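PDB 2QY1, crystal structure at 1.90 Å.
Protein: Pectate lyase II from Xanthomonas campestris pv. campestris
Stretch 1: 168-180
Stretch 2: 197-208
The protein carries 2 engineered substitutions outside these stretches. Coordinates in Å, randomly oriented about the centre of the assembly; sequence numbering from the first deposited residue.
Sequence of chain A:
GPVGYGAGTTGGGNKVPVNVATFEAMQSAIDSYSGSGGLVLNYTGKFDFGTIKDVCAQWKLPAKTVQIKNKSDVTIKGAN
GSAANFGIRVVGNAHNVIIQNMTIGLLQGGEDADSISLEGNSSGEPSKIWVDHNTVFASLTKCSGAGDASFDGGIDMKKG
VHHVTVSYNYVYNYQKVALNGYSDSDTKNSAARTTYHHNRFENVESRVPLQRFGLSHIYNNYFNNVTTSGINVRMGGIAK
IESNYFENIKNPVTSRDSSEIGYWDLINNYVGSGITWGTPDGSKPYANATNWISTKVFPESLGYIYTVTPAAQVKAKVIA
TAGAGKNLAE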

# COMPACT_ATOMS: atom_id res chain seq x y z
N TYR A 168 -0.40 -3.06 -8.96
CA TYR A 168 -1.05 -2.16 -9.92
C TYR A 168 -1.85 -1.02 -9.29
O TYR A 168 -2.86 -0.57 -9.84
CB TYR A 168 -1.94 -2.94 -10.90
CG TYR A 168 -1.19 -3.93 -11.76
CD1 TYR A 168 -0.65 -3.55 -12.98
CD2 TYR A 168 -1.04 -5.26 -11.36
CE1 TYR A 168 0.03 -4.46 -13.78
CE2 TYR A 168 -0.35 -6.18 -12.15
CZ TYR A 168 0.18 -5.77 -13.36
OH TYR A 168 0.86 -6.66 -14.15
N ASN A 169 -1.41 -0.56 -8.12
CA ASN A 169 -2.01 0.61 -7.49
C ASN A 169 -1.37 1.91 -7.96
O ASN A 169 -0.19 1.90 -8.39
CB ASN A 169 -1.94 0.50 -5.97
CG ASN A 169 -2.77 -0.64 -5.42
OD1 ASN A 169 -4.00 -0.65 -5.55
ND2 ASN A 169 -2.11 -1.62 -4.81
N TYR A 170 -2.11 2.98 -7.89
CA TYR A 170 -1.61 4.29 -8.25
C TYR A 170 -1.77 5.21 -7.05
O TYR A 170 -2.89 5.53 -6.65
CB TYR A 170 -2.36 4.81 -9.48
CG TYR A 170 -1.94 6.17 -10.03
CD1 TYR A 170 -0.71 6.74 -9.71
CD2 TYR A 170 -2.77 6.86 -10.91
CE1 TYR A 170 -0.33 7.98 -10.23
CE2 TYR A 170 -2.41 8.09 -11.44
CZ TYR A 170 -1.19 8.64 -11.10
OH TYR A 170 -0.83 9.86 -11.63
N VAL A 171 -0.64 5.60 -6.46
CA VAL A 171 -0.64 6.49 -5.31
C VAL A 171 0.08 7.78 -5.69
O VAL A 171 1.27 7.75 -6.05
CB VAL A 171 0.04 5.86 -4.06
CG1 VAL A 171 -0.11 6.78 -2.84
CG2 VAL A 171 -0.54 4.47 -3.76
N TYR A 172 -0.64 8.89 -5.64
CA TYR A 172 -0.07 10.19 -5.99
C TYR A 172 -0.53 11.31 -5.06
O TYR A 172 -1.53 11.16 -4.36
CB TYR A 172 -0.36 10.54 -7.46
CG TYR A 172 -1.80 10.86 -7.78
CD1 TYR A 172 -2.27 12.17 -7.73
CD2 TYR A 172 -2.70 9.85 -8.16
CE1 TYR A 172 -3.60 12.47 -8.03
CE2 TYR A 172 -4.02 10.15 -8.46
CZ TYR A 172 -4.46 11.45 -8.39
OH TYR A 172 -5.77 11.75 -8.69
N ASN A 173 0.21 12.42 -5.05
CA ASN A 173 -0.07 13.56 -4.17
C ASN A 173 -0.32 13.09 -2.74
O ASN A 173 -1.32 13.44 -2.13
CB ASN A 173 -1.24 14.39 -4.71
CG ASN A 173 -0.94 15.05 -6.05
OD1 ASN A 173 0.21 15.07 -6.50
ND2 ASN A 173 -1.97 15.59 -6.68
N TYR A 174 0.61 12.28 -2.23
CA TYR A 174 0.42 11.58 -0.98
C TYR A 174 1.71 11.64 -0.17
O TYR A 174 2.78 11.36 -0.70
CB TYR A 174 0.01 10.13 -1.25
CG TYR A 174 -0.96 9.60 -0.24
CD1 TYR A 174 -2.33 9.74 -0.43
CD2 TYR A 174 -0.52 8.99 0.93
CE1 TYR A 174 -3.24 9.28 0.51
CE2 TYR A 174 -1.41 8.52 1.88
CZ TYR A 174 -2.77 8.67 1.66
OH TYR A 174 -3.67 8.21 2.60
N GLN A 175 1.62 12.01 1.11
CA GLN A 175 2.84 12.14 1.92
C GLN A 175 3.44 10.79 2.32
O GLN A 175 4.61 10.52 2.05
CB GLN A 175 2.62 13.01 3.16
CG GLN A 175 3.95 13.38 3.85
CD GLN A 175 3.80 13.78 5.32
OE1 GLN A 175 2.70 13.79 5.87
NE2 GLN A 175 4.92 14.12 5.95
N LYS A 176 2.62 9.96 2.96
CA LYS A 176 3.10 8.69 3.52
C LYS A 176 2.41 7.50 2.86
O LYS A 176 1.28 7.14 3.21
CB LYS A 176 2.93 8.69 5.04
CG LYS A 176 3.95 9.59 5.72
CD LYS A 176 3.72 9.74 7.21
CE LYS A 176 5.02 10.13 7.93
NZ LYS A 176 5.59 11.42 7.45
N VAL A 177 3.10 6.89 1.90
CA VAL A 177 2.48 5.96 0.95
C VAL A 177 2.09 4.60 1.55
O VAL A 177 0.93 4.20 1.48
CB VAL A 177 3.36 5.75 -0.31
CG1 VAL A 177 2.72 4.74 -1.26
CG2 VAL A 177 3.59 7.07 -1.01
N ALA A 178 3.07 3.91 2.12
CA ALA A 178 2.87 2.52 2.52
C ALA A 178 3.67 2.16 3.76
O ALA A 178 4.90 2.17 3.75
CB ALA A 178 3.22 1.58 1.37
N LEU A 179 2.95 1.85 4.84
CA LEU A 179 3.57 1.39 6.07
C LEU A 179 3.50 -0.13 6.15
O LEU A 179 2.50 -0.73 5.76
CB LEU A 179 2.87 2.01 7.29
CG LEU A 179 3.45 1.78 8.69
CD1 LEU A 179 4.84 2.39 8.83
CD2 LEU A 179 2.52 2.36 9.74
N ASN A 180 4.58 -0.74 6.64
CA ASN A 180 4.61 -2.18 6.86
C ASN A 180 5.34 -2.45 8.18
O ASN A 180 6.55 -2.63 8.19
CB ASN A 180 5.28 -2.89 5.68
CG ASN A 180 4.88 -4.35 5.57
OD1 ASN A 180 4.82 -5.07 6.57
ND2 ASN A 180 4.62 -4.80 4.34
N HIS A 197 4.16 -4.98 -6.45
CA HIS A 197 4.57 -4.95 -7.86
C HIS A 197 3.65 -4.17 -8.79
O HIS A 197 2.44 -4.08 -8.57
CB HIS A 197 4.85 -6.36 -8.41
CG HIS A 197 3.62 -7.18 -8.65
ND1 HIS A 197 3.00 -7.23 -9.88
CD2 HIS A 197 2.92 -8.00 -7.84
CE1 HIS A 197 1.95 -8.04 -9.81
NE2 HIS A 197 1.89 -8.52 -8.58
N HIS A 198 4.26 -3.59 -9.83
CA HIS A 198 3.56 -2.81 -10.86
C HIS A 198 2.75 -1.63 -10.30
O HIS A 198 1.78 -1.19 -10.92
CB HIS A 198 2.70 -3.71 -11.75
CG HIS A 198 3.49 -4.57 -12.68
ND1 HIS A 198 3.84 -5.87 -12.38
CD2 HIS A 198 3.99 -4.33 -13.92
CE1 HIS A 198 4.52 -6.39 -13.39
NE2 HIS A 198 4.63 -5.47 -14.33
N ASN A 199 3.16 -1.12 -9.14
CA ASN A 199 2.55 0.07 -8.57
C ASN A 199 3.15 1.34 -9.17
O ASN A 199 4.31 1.35 -9.59
CB ASN A 199 2.69 0.09 -7.04
CG ASN A 199 2.09 -1.12 -6.37
OD1 ASN A 199 2.80 -1.98 -5.84
ND2 ASN A 199 0.78 -1.22 -6.39
N ARG A 200 2.34 2.40 -9.20
CA ARG A 200 2.78 3.72 -9.65
C ARG A 200 2.84 4.65 -8.45
O ARG A 200 1.81 4.94 -7.83
CB ARG A 200 1.83 4.27 -10.71
CG ARG A 200 2.34 5.51 -11.43
CD ARG A 200 1.39 5.96 -12.52
NE ARG A 200 1.78 7.27 -13.05
CZ ARG A 200 1.09 7.96 -13.96
NH1 ARG A 200 -0.03 7.47 -14.47
NH2 ARG A 200 1.54 9.14 -14.37
N PHE A 201 4.04 5.11 -8.12
CA PHE A 201 4.26 6.03 -7.01
C PHE A 201 4.78 7.35 -7.56
O PHE A 201 5.94 7.43 -7.99
CB PHE A 201 5.28 5.45 -6.01
CG PHE A 201 4.92 4.09 -5.48
CD1 PHE A 201 3.76 3.89 -4.72
CD2 PHE A 201 5.77 3.00 -5.69
CE1 PHE A 201 3.44 2.63 -4.21
CE2 PHE A 201 5.46 1.74 -5.18
CZ PHE A 201 4.30 1.55 -4.44
N GLU A 202 3.93 8.37 -7.57
CA GLU A 202 4.30 9.65 -8.18
C GLU A 202 3.87 10.87 -7.37
O GLU A 202 2.74 10.94 -6.90
CB GLU A 202 3.76 9.72 -9.61
CG GLU A 202 4.54 10.68 -10.50
CD GLU A 202 4.31 10.45 -11.98
OE1 GLU A 202 4.62 11.37 -12.76
OE2 GLU A 202 3.82 9.37 -12.37
N ASN A 203 4.78 11.83 -7.24
CA ASN A 203 4.55 13.02 -6.42
C ASN A 203 4.16 12.63 -4.99
O ASN A 203 3.09 12.98 -4.50
CB ASN A 203 3.52 13.96 -7.06
CG ASN A 203 3.94 14.43 -8.44
OD1 ASN A 203 3.33 14.06 -9.45
ND2 ASN A 203 4.99 15.24 -8.50
N VAL A 204 5.04 11.87 -4.35
CA VAL A 204 4.85 11.40 -2.98
C VAL A 204 6.10 11.76 -2.17
O VAL A 204 7.12 12.14 -2.74
CB VAL A 204 4.57 9.87 -2.92
CG1 VAL A 204 3.25 9.53 -3.62
CG2 VAL A 204 5.72 9.06 -3.52
N GLU A 205 6.03 11.63 -0.85
CA GLU A 205 7.15 12.04 -0.00
C GLU A 205 7.99 10.89 0.55
O GLU A 205 9.20 10.86 0.34
CB GLU A 205 6.70 12.99 1.12
CG GLU A 205 6.23 14.35 0.61
CD GLU A 205 6.23 15.43 1.68
OE1 GLU A 205 5.90 16.59 1.33
OE2 GLU A 205 6.55 15.15 2.86
N SER A 206 7.35 9.95 1.25
CA SER A 206 8.08 8.89 1.94
C SER A 206 7.24 7.63 2.17
O SER A 206 6.05 7.60 1.85
CB SER A 206 8.63 9.40 3.28
OG SER A 206 7.58 9.59 4.21
N ARG A 207 7.89 6.61 2.74
CA ARG A 207 7.28 5.30 3.02
C ARG A 207 6.85 4.62 1.73
O ARG A 207 5.66 4.41 1.49
CB ARG A 207 6.06 5.43 3.95
CG ARG A 207 6.29 6.06 5.31
CD ARG A 207 5.03 5.84 6.13
NE ARG A 207 5.06 6.46 7.45
CZ ARG A 207 4.00 6.54 8.26
NH1 ARG A 207 2.82 6.06 7.87
NH2 ARG A 207 4.11 7.12 9.44
N VAL A 208 7.81 4.26 0.88
CA VAL A 208 7.48 3.70 -0.43
C VAL A 208 8.11 2.32 -0.73
O VAL A 208 8.76 2.15 -1.76
CB VAL A 208 7.77 4.71 -1.58
CG1 VAL A 208 6.77 4.54 -2.68
CG2 VAL A 208 7.73 6.16 -1.09
O HOH W 1 0.61 13.73 -9.36
O HOH W 2 1.73 5.09 5.22
O HOH W 3 7.61 12.08 5.12

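Two neighbouring parallel strands of pectate lyase II, 170-172 and 200-202, run within 7° of each other, and with their flanking turns the two stretches bury 1200 Å² between them. Backbone hydrogen bonds set the register. Arg200 N donates to Asn169 O (2.7 Å), Val171 N to Arg200 O (2.9 Å) and Glu202 N to Val171 O (3.1 Å), so the chains stay in step through the strand. Beyond the corners at Asn173 and Asn203 the ladder loosens, with a weak bond from Tyr174 N to Asn203 O (3.4 Å), then tightens again where Ser206 N reaches Gln175 O (2.9 Å) and Val177 N reaches Ser206 O (3.0 Å).

Arg207 covers the most surface, 138 Å². Its CA-to-CB bond points toward the other stretch, and the extended side chain carries a flat guanidinium between two aliphatic partners: Leu179 CD1 lies over one face and Lys176 CD over the opposite one, the latter 3.4 Å from Arg207 CZ. The planar group can thus pack against hydrocarbon while its edge stays polar; water 2 links Arg207 NH1 (3.0 Å from the water) to Lys176 O (2.9 Å from it). The backbone contributes too, as Ala178 N donates to Arg207 O at 2.7 Å.

Tyr168, with 100 Å² covered, anchors the other end. Its N donates to His197 O (3.0 Å). Its CA-to-CB bond points away overall, but at chi1 m the ring comes back over the second stretch, where His198 CB sits 3.5 Å from the centroid of the Tyr168 ring in a CH-pi contact. The Tyr168 and His198 rings are nearly parallel, at 5°, but slid apart so that they barely overlap. His198 ND1 and His197 ND1 share a hydrogen bond of 3.0 Å.

Arg200, at 80 Å², extends beside Tyr170. Its guanidinium lies flat on the Tyr170 ring, with planes at 6°, and Arg200 CD lies over the same ring, 3.5 Å from Tyr170 CE1. Glu202, on the same face of the sheet, holds the guanidinium in a salt bridge, Arg200 NE to Glu202 OE2 at 3.0 Å, which leaves its flat surface free for the tyrosine.

Val171 and Phe201 share the other face, where the packing is apolar and buried. Val177 extends this packing from beyond the strand, with CG1 3.7 Å from Phe201 CE1 and CG2 3.5 Å from Val204 CB; its compact branched side chain touches both. At the corner, water 1 donates to both Asn173 OD1 and Asn203 OD1, joining the two amides.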